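Local coordinates for ethylbenzene dehydrogenase beta-subunit (Aromatoleum aromaticum, PDB 2IVF), which carries three [4Fe-4S] clusters and one [3Fe-4S] cluster as the ferredoxin-like, probably electron-transferring subunit of a three-chain enzyme, at residues B[272-277]-B[307-312]. Sequence-based numbering, arbitrary orientation.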
loop_
_atom_site.group_PDB
_atom_site.type_symbol
_atom_site.label_atom_id
_atom_site.label_comp_id
_atom_site.label_asym_id
_atom_site.label_seq_id
_atom_site.Cartn_x
_atom_site.Cartn_y
_atom_site.Cartn_z
ATOM N N TYR B 272 5.657 20.467 13.033
ATOM C CA TYR B 272 5.906 19.045 13.075
ATOM C C TYR B 272 6.247 18.605 14.494
ATOM O O TYR B 272 7.026 19.253 15.178
ATOM C CB TYR B 272 7.091 18.707 12.180
ATOM C CG TYR B 272 6.798 18.887 10.726
ATOM C CD1 TYR B 272 6.973 20.137 10.119
ATOM C CD2 TYR B 272 6.412 17.814 9.936
ATOM C CE1 TYR B 272 6.721 20.295 8.778
ATOM C CE2 TYR B 272 6.118 17.968 8.610
ATOM C CZ TYR B 272 6.279 19.201 8.032
ATOM O OH TYR B 272 6.034 19.363 6.697
ATOM N N VAL B 273 5.575 17.560 14.958
ATOM C CA VAL B 273 5.975 16.853 16.200
ATOM C C VAL B 273 7.104 15.908 15.794
ATOM O O VAL B 273 6.912 14.987 14.966
ATOM C CB VAL B 273 4.832 16.059 16.854
ATOM C CG1 VAL B 273 5.292 15.494 18.197
ATOM C CG2 VAL B 273 3.571 16.961 17.038
ATOM N N PRO B 274 8.303 16.135 16.353
ATOM C CA PRO B 274 9.425 15.348 15.885
ATOM C C PRO B 274 9.319 13.905 16.382
ATOM O O PRO B 274 8.703 13.632 17.438
ATOM C CB PRO B 274 10.635 16.079 16.491
ATOM C CG PRO B 274 10.148 16.698 17.730
ATOM C CD PRO B 274 8.720 17.113 17.387
ATOM N N PRO B 275 9.978 12.989 15.658
ATOM C CA PRO B 275 9.917 11.599 15.967
ATOM C C PRO B 275 10.788 11.223 17.133
ATOM O O PRO B 275 11.963 11.605 17.191
ATOM C CB PRO B 275 10.421 10.930 14.682
ATOM C CG PRO B 275 11.386 11.855 14.119
ATOM C CD PRO B 275 10.864 13.254 14.506
ATOM N N MET B 276 10.223 10.447 18.032
ATOM C CA MET B 276 10.950 9.873 19.176
ATOM C C MET B 276 11.960 8.828 18.695
ATOM O O MET B 276 13.103 8.805 19.170
ATOM C CB MET B 276 9.957 9.248 20.158
ATOM C CG MET B 276 9.033 10.259 20.846
ATOM S SD MET B 276 7.769 9.462 21.850
ATOM C CE MET B 276 6.705 8.697 20.613
ATOM N N GLY B 277 11.545 8.002 17.729
ATOM C CA GLY B 277 12.391 6.945 17.171
ATOM C C GLY B 277 12.585 5.783 18.116
ATOM O O GLY B 277 12.164 5.824 19.269
ATOM N N LYS B 307 15.375 18.848 21.380
ATOM C CA LYS B 307 15.719 18.128 22.610
ATOM C C LYS B 307 14.639 18.286 23.687
ATOM O O LYS B 307 14.257 17.305 24.348
ATOM C CB LYS B 307 17.054 18.649 23.167
ATOM C CG LYS B 307 17.584 17.887 24.372
ATOM C CD LYS B 307 19.034 18.288 24.634
ATOM C CE LYS B 307 19.748 17.366 25.581
ATOM N NZ LYS B 307 21.053 18.055 26.072
ATOM N N ARG B 308 14.196 19.526 23.909
ATOM C CA ARG B 308 13.127 19.827 24.859
ATOM C C ARG B 308 11.859 19.069 24.475
ATOM O O ARG B 308 11.237 18.376 25.288
ATOM C CB ARG B 308 12.847 21.366 24.914
ATOM C CG ARG B 308 11.613 21.744 25.833
ATOM C CD ARG B 308 11.223 23.231 25.845
ATOM N NE ARG B 308 10.900 23.636 24.504
ATOM C CZ ARG B 308 9.728 23.442 23.895
ATOM N NH1 ARG B 308 8.678 22.910 24.536
ATOM N NH2 ARG B 308 9.619 23.807 22.620
ATOM N N VAL B 309 11.514 19.154 23.206
ATOM C CA VAL B 309 10.307 18.517 22.757
ATOM C C VAL B 309 10.339 17.010 22.994
ATOM O O VAL B 309 9.375 16.441 23.490
ATOM C CB VAL B 309 10.043 18.840 21.323
ATOM C CG1 VAL B 309 8.859 17.980 20.799
ATOM C CG2 VAL B 309 9.804 20.388 21.247
ATOM N N LEU B 310 11.447 16.366 22.666
ATOM C CA LEU B 310 11.537 14.932 22.849
ATOM C C LEU B 310 11.389 14.605 24.322
ATOM O O LEU B 310 10.728 13.615 24.707
ATOM C CB LEU B 310 12.857 14.388 22.253
ATOM C CG LEU B 310 12.986 14.510 20.726
ATOM C CD1 LEU B 310 14.388 14.044 20.278
ATOM C CD2 LEU B 310 11.885 13.740 19.971
ATOM N N ALA B 311 11.978 15.448 25.171
ATOM C CA ALA B 311 11.917 15.224 26.598
ATOM C C ALA B 311 10.458 15.343 27.130
ATOM O O ALA B 311 10.048 14.573 27.997
ATOM C CB ALA B 311 12.855 16.161 27.314
ATOM N N VAL B 312 9.724 16.317 26.590
ATOM C CA VAL B 312 8.315 16.567 26.933
ATOM C C VAL B 312 7.502 15.345 26.470
ATOM O O VAL B 312 6.659 14.846 27.208
ATOM C CB VAL B 312 7.823 17.851 26.270
ATOM C CG1 VAL B 312 6.260 18.041 26.422
ATOM C CG2 VAL B 312 8.561 19.052 26.833
#
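Pro274 O, which takes a hydrogen bond from Asn26 ND2, also lies 4.1 Å from Leu310 CD2. The same Asn26 side chain receives Met276 N on its OD1, so one amide group bridges Pro274 O and Met276 N. No hydrogen bond joins the loop 274-277 to segment 307-312 of helix 306-321; methyl groups of the helix meet the Pro274 ring and the backbone after it, carbonyl oxygens included. Val309 has CG1 anti to its backbone N (chi1 172°), and this methyl touches two ring atoms of Pro274, CD at 3.5 Å and CG at 3.6 Å. Leu310, one residue on, uses a single branch: its CD2 lies 3.5 Å from Pro275 O. The same methyl also reaches Met276 CA and Pro274 CG, the ring atom it shares with Val309 CG1. Pro275 points its CB away from the helix, and its side chain packs on Phe145 of strand 141-149, whereas the Met276 side chain leads off to Leu313 and His314, farther along helix 306-321. At the end of the loop, Gly277 O bonds to Arg272 NH2 of the alpha-subunit. The contact packs helix 306-321 against the Pro-Pro loop that follows strand 270-273, which lies between parallel strand 19-24 and antiparallel strand 258-259 in a mixed sheet.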